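Local atomic coordinates of cellulase (Soil metagenome, PDB entry 5I2U), a protein that probably hydrolyses beta-1,4-glucosidic bonds of cellulose, as a halotolerant TIM-barrel cellulase of glycoside hydrolase family 5. Residues R69-L79 and L296-W306. Residues are numbered along the deposited sequence; the frame is centred on the assembly and turned at random.
Sequences RFYNKNAVQWL and LLPRASADGNW
Arg-69 grips Ala-300 O end-on with both terminal nitrogens, NH1 at 2.9 Å and NH2 at 3.0 Å, the oxygen lying in the guanidinium plane; NH2 also forms a salt bridge with Asp-288. Phe-70 CZ sits over one face of this guanidinium. Asn-72 ND2 donates almost straight (170°) to Ala-302 O, from above the carbonyl plane, and also to Arg-69 O. With CG between backbone N and carbonyl carbon (chi1 67°), Asn-72 turns OD1 back to N-cap helix 73-81, accepting from Ala-75 N at 2.9 Å. Trp-306 NE1 donates to Ser-301 O at 2.9 Å, in both ring and carbonyl planes, fixing the indole. Its face receives the edge of Trp-78 in a T-shaped stack, planes at 79°, while Leu-296 CD2 covers the opposite face. Asn-305 CA makes a CH-pi contact 3.6 Å from the centroid of the six-membered ring of Trp-78, and a water links Trp-78 NE1 to Trp-306 O. Were Trp-78 replaced by an alanine, the face of Trp-306 would probably lose its edge-on partner and the 304-305 backbone its aromatic cover. Polar grips on backbone carbonyls plus indoles packed edge to face thus join the irregular loop after the last barrel strand, 281-286, to the first barrel helix, 73-81, and the turn leading into it.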
ATOM      1  N   ARG A  69      13.594   6.901 -10.145  1.00 31.61           N
ATOM      2  CA  ARG A  69      14.950   6.423  -9.856  1.00 30.06           C
ATOM      3  C   ARG A  69      14.995   5.367  -8.744  1.00 33.45           C
ATOM      4  O   ARG A  69      15.850   4.474  -8.758  1.00 37.71           O
ATOM      5  CB  ARG A  69      15.920   7.601  -9.603  1.00 28.76           C
ATOM      6  CG  ARG A  69      15.899   8.259  -8.235  1.00 30.43           C
ATOM      7  CD  ARG A  69      16.665   9.587  -8.258  1.00 28.93           C
ATOM      8  NE  ARG A  69      16.797  10.188  -6.921  1.00 29.84           N
ATOM      9  CZ  ARG A  69      17.791   9.964  -6.054  1.00 30.52           C
ATOM     10  NH1 ARG A  69      18.794   9.129  -6.337  1.00 30.87           N
ATOM     11  NH2 ARG A  69      17.787  10.589  -4.878  1.00 30.43           N
ATOM     12  N   PHE A  70      14.041   5.418  -7.818  1.00 34.29           N
ATOM     13  CA  PHE A  70      13.982   4.423  -6.736  1.00 31.61           C
ATOM     14  C   PHE A  70      13.331   3.093  -7.119  1.00 30.25           C
ATOM     15  O   PHE A  70      13.338   2.155  -6.317  1.00 31.50           O
ATOM     16  CB  PHE A  70      13.274   5.023  -5.512  1.00 32.76           C
ATOM     17  CG  PHE A  70      13.939   6.255  -4.985  1.00 31.07           C
ATOM     18  CD1 PHE A  70      15.203   6.177  -4.409  1.00 31.87           C
ATOM     19  CD2 PHE A  70      13.325   7.491  -5.085  1.00 31.22           C
ATOM     20  CE1 PHE A  70      15.846   7.319  -3.940  1.00 33.60           C
ATOM     21  CE2 PHE A  70      13.956   8.631  -4.621  1.00 31.73           C
ATOM     22  CZ  PHE A  70      15.212   8.548  -4.046  1.00 32.65           C
ATOM     23  N   TYR A  71      12.754   3.000  -8.312  1.00 30.67           N
ATOM     24  CA  TYR A  71      12.138   1.751  -8.778  1.00 28.24           C
ATOM     25  C   TYR A  71      13.238   0.900  -9.399  1.00 30.54           C
ATOM     26  O   TYR A  71      13.385   0.824 -10.621  1.00 33.56           O
ATOM     27  CB  TYR A  71      11.006   2.038  -9.766  1.00 28.25           C
ATOM     28  CG  TYR A  71       9.725   2.484  -9.097  1.00 29.98           C
ATOM     29  CD1 TYR A  71       9.627   3.734  -8.476  1.00 29.12           C
ATOM     30  CD2 TYR A  71       8.611   1.655  -9.079  1.00 30.07           C
ATOM     31  CE1 TYR A  71       8.453   4.137  -7.850  1.00 28.77           C
ATOM     32  CE2 TYR A  71       7.439   2.051  -8.456  1.00 32.94           C
ATOM     33  CZ  TYR A  71       7.368   3.283  -7.839  1.00 30.93           C
ATOM     34  OH  TYR A  71       6.177   3.633  -7.240  1.00 32.71           O
ATOM     35  N   ASN A  72      14.002   0.257  -8.531  1.00 31.37           N
ATOM     36  CA  ASN A  72      15.069  -0.636  -8.933  1.00 32.00           C
ATOM     37  C   ASN A  72      15.285  -1.730  -7.880  1.00 32.61           C
ATOM     38  O   ASN A  72      14.806  -1.615  -6.748  1.00 33.87           O
ATOM     39  CB  ASN A  72      16.347   0.163  -9.163  1.00 31.61           C
ATOM     40  CG  ASN A  72      16.900   0.773  -7.881  1.00 30.02           C
ATOM     41  OD1 ASN A  72      17.534   0.088  -7.103  1.00 31.07           O
ATOM     42  ND2 ASN A  72      16.678   2.071  -7.676  1.00 31.01           N
ATOM     43  N   LYS A  73      16.023  -2.769  -8.248  1.00 31.56           N
ATOM     44  CA  LYS A  73      16.147  -3.943  -7.394  1.00 34.12           C
ATOM     45  C   LYS A  73      16.902  -3.683  -6.097  1.00 31.01           C
ATOM     46  O   LYS A  73      16.566  -4.273  -5.060  1.00 29.79           O
ATOM     47  CB  LYS A  73      16.774  -5.102  -8.159  1.00 38.45           C
ATOM     48  CG  LYS A  73      15.919  -5.540  -9.340  1.00 43.92           C
ATOM     49  CD  LYS A  73      16.187  -6.969  -9.769  1.00 47.57           C
ATOM     50  CE  LYS A  73      15.191  -7.381 -10.837  1.00 51.00           C
ATOM     51  NZ  LYS A  73      15.393  -8.792 -11.269  1.00 55.49           N
ATOM     52  N   ASN A  74      17.874  -2.782  -6.148  1.00 30.61           N
ATOM     53  CA  ASN A  74      18.745  -2.525  -5.015  1.00 32.72           C
ATOM     54  C   ASN A  74      18.041  -1.725  -3.919  1.00 34.22           C
ATOM     55  O   ASN A  74      18.179  -2.033  -2.728  1.00 31.48           O
ATOM     56  CB  ASN A  74      20.019  -1.828  -5.476  1.00 36.83           C
ATOM     57  CG  ASN A  74      20.868  -2.701  -6.414  1.00 41.63           C
ATOM     58  OD1 ASN A  74      20.788  -3.930  -6.397  1.00 41.80           O
ATOM     59  ND2 ASN A  74      21.693  -2.055  -7.227  1.00 44.38           N
ATOM     60  N   ALA A  75      17.259  -0.730  -4.321  1.00 32.23           N
ATOM     61  CA  ALA A  75      16.429   0.014  -3.372  1.00 33.82           C
ATOM     62  C   ALA A  75      15.503  -0.916  -2.607  1.00 31.63           C
ATOM     63  O   ALA A  75      15.397  -0.810  -1.389  1.00 28.39           O
ATOM     64  CB  ALA A  75      15.617   1.077  -4.088  1.00 35.68           C
ATOM     65  N   VAL A  76      14.883  -1.863  -3.319  1.00 32.57           N
ATOM     66  CA  VAL A  76      13.974  -2.816  -2.687  1.00 31.67           C
ATOM     67  C   VAL A  76      14.723  -3.748  -1.719  1.00 32.38           C
ATOM     68  O   VAL A  76      14.277  -3.929  -0.597  1.00 33.77           O
ATOM     69  CB  VAL A  76      13.167  -3.635  -3.714  1.00 32.33           C
ATOM     70  CG1 VAL A  76      12.235  -4.602  -3.019  1.00 33.03           C
ATOM     71  CG2 VAL A  76      12.318  -2.728  -4.582  1.00 34.32           C
ATOM     72  N   GLN A  77      15.850  -4.326  -2.141  1.00 32.95           N
ATOM     73  CA  GLN A  77      16.671  -5.152  -1.251  1.00 33.75           C
ATOM     74  C   GLN A  77      17.123  -4.354  -0.039  1.00 33.84           C
ATOM     75  O   GLN A  77      17.113  -4.887   1.066  1.00 36.46           O
ATOM     76  CB  GLN A  77      17.908  -5.718  -1.957  1.00 38.70           C
ATOM     77  CG  GLN A  77      18.798  -6.537  -1.027  1.00 45.14           C
ATOM     78  CD  GLN A  77      20.010  -7.133  -1.699  1.00 53.88           C
ATOM     79  OE1 GLN A  77      20.258  -6.911  -2.888  1.00 63.71           O
ATOM     80  NE2 GLN A  77      20.792  -7.890  -0.931  1.00 56.20           N
ATOM     81  N   TRP A  78      17.542  -3.106  -0.244  1.00 29.69           N
ATOM     82  CA  TRP A  78      17.926  -2.265   0.880  1.00 33.33           C
ATOM     83  C   TRP A  78      16.746  -2.016   1.862  1.00 33.53           C
ATOM     84  O   TRP A  78      16.945  -2.021   3.076  1.00 33.16           O
ATOM     85  CB  TRP A  78      18.548  -0.938   0.414  1.00 31.72           C
ATOM     86  CG  TRP A  78      19.079  -0.091   1.574  1.00 33.25           C
ATOM     87  CD1 TRP A  78      18.493   1.034   2.105  1.00 34.82           C
ATOM     88  CD2 TRP A  78      20.270  -0.317   2.341  1.00 33.46           C
ATOM     89  NE1 TRP A  78      19.251   1.520   3.140  1.00 35.65           N
ATOM     90  CE2 TRP A  78      20.346   0.712   3.311  1.00 34.05           C
ATOM     91  CE3 TRP A  78      21.289  -1.286   2.297  1.00 35.93           C
ATOM     92  CZ2 TRP A  78      21.396   0.798   4.240  1.00 32.55           C
ATOM     93  CZ3 TRP A  78      22.337  -1.200   3.221  1.00 34.65           C
ATOM     94  CH2 TRP A  78      22.381  -0.158   4.174  1.00 32.49           C
ATOM     95  N   LEU A  79      15.547  -1.783   1.345  1.00 34.61           N
ATOM     96  CA  LEU A  79      14.368  -1.629   2.214  1.00 37.38           C
ATOM     97  C   LEU A  79      14.083  -2.894   3.008  1.00 38.02           C
ATOM     98  O   LEU A  79      13.664  -2.820   4.161  1.00 41.06           O
ATOM     99  CB  LEU A  79      13.128  -1.238   1.406  1.00 34.73           C
ATOM    100  CG  LEU A  79      13.166   0.193   0.843  1.00 33.75           C
ATOM    101  CD1 LEU A  79      12.128   0.348  -0.251  1.00 33.86           C
ATOM    102  CD2 LEU A  79      12.947   1.231   1.942  1.00 34.64           C
ATOM    103  N   LEU A 296      13.731  10.780   1.955  1.00 31.54           N
ATOM    104  CA  LEU A 296      15.164  10.856   1.610  1.00 30.72           C
ATOM    105  C   LEU A 296      15.582  12.225   1.083  1.00 29.42           C
ATOM    106  O   LEU A 296      14.790  12.933   0.489  1.00 27.97           O
ATOM    107  CB  LEU A 296      15.493   9.818   0.537  1.00 30.66           C
ATOM    108  CG  LEU A 296      15.176   8.353   0.858  1.00 31.87           C
ATOM    109  CD1 LEU A 296      15.291   7.502  -0.403  1.00 31.01           C
ATOM    110  CD2 LEU A 296      16.087   7.833   1.958  1.00 31.04           C
ATOM    111  N   LEU A 297      16.844  12.578   1.292  1.00 32.06           N
ATOM    112  CA  LEU A 297      17.436  13.749   0.630  1.00 32.36           C
ATOM    113  C   LEU A 297      17.764  13.418  -0.834  1.00 30.75           C
ATOM    114  O   LEU A 297      18.065  12.272  -1.144  1.00 27.34           O
ATOM    115  CB  LEU A 297      18.723  14.185   1.325  1.00 33.00           C
ATOM    116  CG  LEU A 297      18.609  14.697   2.751  1.00 34.62           C
ATOM    117  CD1 LEU A 297      19.977  15.176   3.214  1.00 33.97           C
ATOM    118  CD2 LEU A 297      17.590  15.823   2.877  1.00 37.53           C
ATOM    119  N   PRO A 298      17.694  14.420  -1.734  1.00 28.29           N
ATOM    120  CA  PRO A 298      18.051  14.198  -3.144  1.00 28.08           C
ATOM    121  C   PRO A 298      19.438  13.613  -3.376  1.00 26.89           C
ATOM    122  O   PRO A 298      19.631  12.899  -4.334  1.00 26.84           O
ATOM    123  CB  PRO A 298      17.937  15.600  -3.748  1.00 29.77           C
ATOM    124  CG  PRO A 298      16.839  16.228  -2.942  1.00 29.20           C
ATOM    125  CD  PRO A 298      16.992  15.708  -1.551  1.00 27.68           C
ATOM    126  N   ARG A 299      20.376  13.911  -2.483  1.00 29.71           N
ATOM    127  CA  ARG A 299      21.729  13.368  -2.531  1.00 29.74           C
ATOM    128  C   ARG A 299      21.793  11.857  -2.432  1.00 28.39           C
ATOM    129  O   ARG A 299      22.764  11.261  -2.876  1.00 28.64           O
ATOM    130  CB  ARG A 299      22.566  13.978  -1.404  1.00 31.97           C
ATOM    131  CG  ARG A 299      24.023  13.534  -1.377  1.00 32.35           C
ATOM    132  CD  ARG A 299      24.875  14.520  -0.606  1.00 34.19           C
ATOM    133  NE  ARG A 299      24.320  14.819   0.711  1.00 37.95           N
ATOM    134  CZ  ARG A 299      24.526  14.110   1.825  1.00 38.43           C
ATOM    135  NH1 ARG A 299      25.303  13.025   1.822  1.00 40.13           N
ATOM    136  NH2 ARG A 299      23.939  14.496   2.956  1.00 33.10           N
ATOM    137  N   ALA A 300      20.768  11.245  -1.840  1.00 29.14           N
ATOM    138  CA  ALA A 300      20.736   9.807  -1.637  1.00 28.37           C
ATOM    139  C   ALA A 300      20.894   9.042  -2.950  1.00 29.32           C
ATOM    140  O   ALA A 300      20.392   9.476  -3.983  1.00 28.60           O
ATOM    141  CB  ALA A 300      19.450   9.411  -0.948  1.00 28.27           C
ATOM    142  N   SER A 301      21.624   7.925  -2.908  1.00 30.90           N
ATOM    143  CA  SER A 301      21.742   7.045  -4.077  1.00 32.05           C
ATOM    144  C   SER A 301      20.391   6.412  -4.377  1.00 31.50           C
ATOM    145  O   SER A 301      19.616   6.119  -3.455  1.00 32.41           O
ATOM    146  CB  SER A 301      22.775   5.947  -3.828  1.00 33.09           C
ATOM    147  OG  SER A 301      22.824   5.024  -4.904  1.00 34.94           O
ATOM    148  N   ALA A 302      20.106   6.219  -5.658  1.00 29.75           N
ATOM    149  CA  ALA A 302      18.977   5.377  -6.095  1.00 32.08           C
ATOM    150  C   ALA A 302      19.087   3.939  -5.578  1.00 34.64           C
ATOM    151  O   ALA A 302      18.071   3.297  -5.307  1.00 35.20           O
ATOM    152  CB  ALA A 302      18.879   5.365  -7.614  1.00 30.47           C
ATOM    153  N   ASP A 303      20.317   3.446  -5.429  1.00 38.37           N
ATOM    154  CA  ASP A 303      20.564   2.041  -5.098  1.00 40.47           C
ATOM    155  C   ASP A 303      20.476   1.697  -3.607  1.00 40.52           C
ATOM    156  O   ASP A 303      20.556   0.518  -3.263  1.00 38.07           O
ATOM    157  CB  ASP A 303      21.934   1.608  -5.647  1.00 40.34           C
ATOM    158  CG  ASP A 303      22.047   1.814  -7.138  1.00 43.22           C
ATOM    159  OD1 ASP A 303      21.127   1.402  -7.877  1.00 44.04           O
ATOM    160  OD2 ASP A 303      23.055   2.403  -7.574  1.00 54.05           O
ATOM    161  N   GLY A 304      20.299   2.693  -2.733  1.00 40.67           N
ATOM    162  CA  GLY A 304      20.237   2.449  -1.296  1.00 41.22           C
ATOM    163  C   GLY A 304      21.514   2.862  -0.579  1.00 40.46           C
ATOM    164  O   GLY A 304      22.158   3.820  -0.980  1.00 38.29           O
ATOM    165  N   ASN A 305      21.865   2.110   0.470  1.00 43.94           N
ATOM    166  CA  ASN A 305      22.931   2.439   1.427  1.00 43.52           C
ATOM    167  C   ASN A 305      22.776   3.811   2.062  1.00 43.68           C
ATOM    168  O   ASN A 305      23.752   4.545   2.236  1.00 44.54           O
ATOM    169  CB  ASN A 305      24.309   2.299   0.775  1.00 47.81           C
ATOM    170  CG  ASN A 305      24.582   0.892   0.334  1.00 50.03           C
ATOM    171  OD1 ASN A 305      25.219   0.120   1.056  1.00 57.40           O
ATOM    172  ND2 ASN A 305      24.069   0.525  -0.835  1.00 53.21           N
ATOM    173  N   TRP A 306      21.542   4.154   2.421  1.00 43.41           N
ATOM    174  CA  TRP A 306      21.245   5.478   2.971  1.00 42.65           C
ATOM    175  C   TRP A 306      21.773   5.535   4.400  1.00 41.89           C
ATOM    176  O   TRP A 306      21.212   4.920   5.305  1.00 46.38           O
ATOM    177  CB  TRP A 306      19.734   5.811   2.904  1.00 42.84           C
ATOM    178  CG  TRP A 306      19.140   5.557   1.537  1.00 40.70           C
ATOM    179  CD1 TRP A 306      19.673   5.918   0.329  1.00 37.78           C
ATOM    180  CD2 TRP A 306      17.931   4.849   1.247  1.00 39.92           C
ATOM    181  NE1 TRP A 306      18.856   5.505  -0.692  1.00 36.58           N
ATOM    182  CE2 TRP A 306      17.782   4.840  -0.161  1.00 39.29           C
ATOM    183  CE3 TRP A 306      16.954   4.230   2.038  1.00 38.36           C
ATOM    184  CZ2 TRP A 306      16.702   4.225  -0.794  1.00 36.64           C
ATOM    185  CZ3 TRP A 306      15.875   3.638   1.413  1.00 39.79           C
ATOM    186  CH2 TRP A 306      15.761   3.631   0.001  1.00 39.24           C
TER
HETATM  187  O   HOH W   1      18.752   3.248   5.596  1.00 31.77           O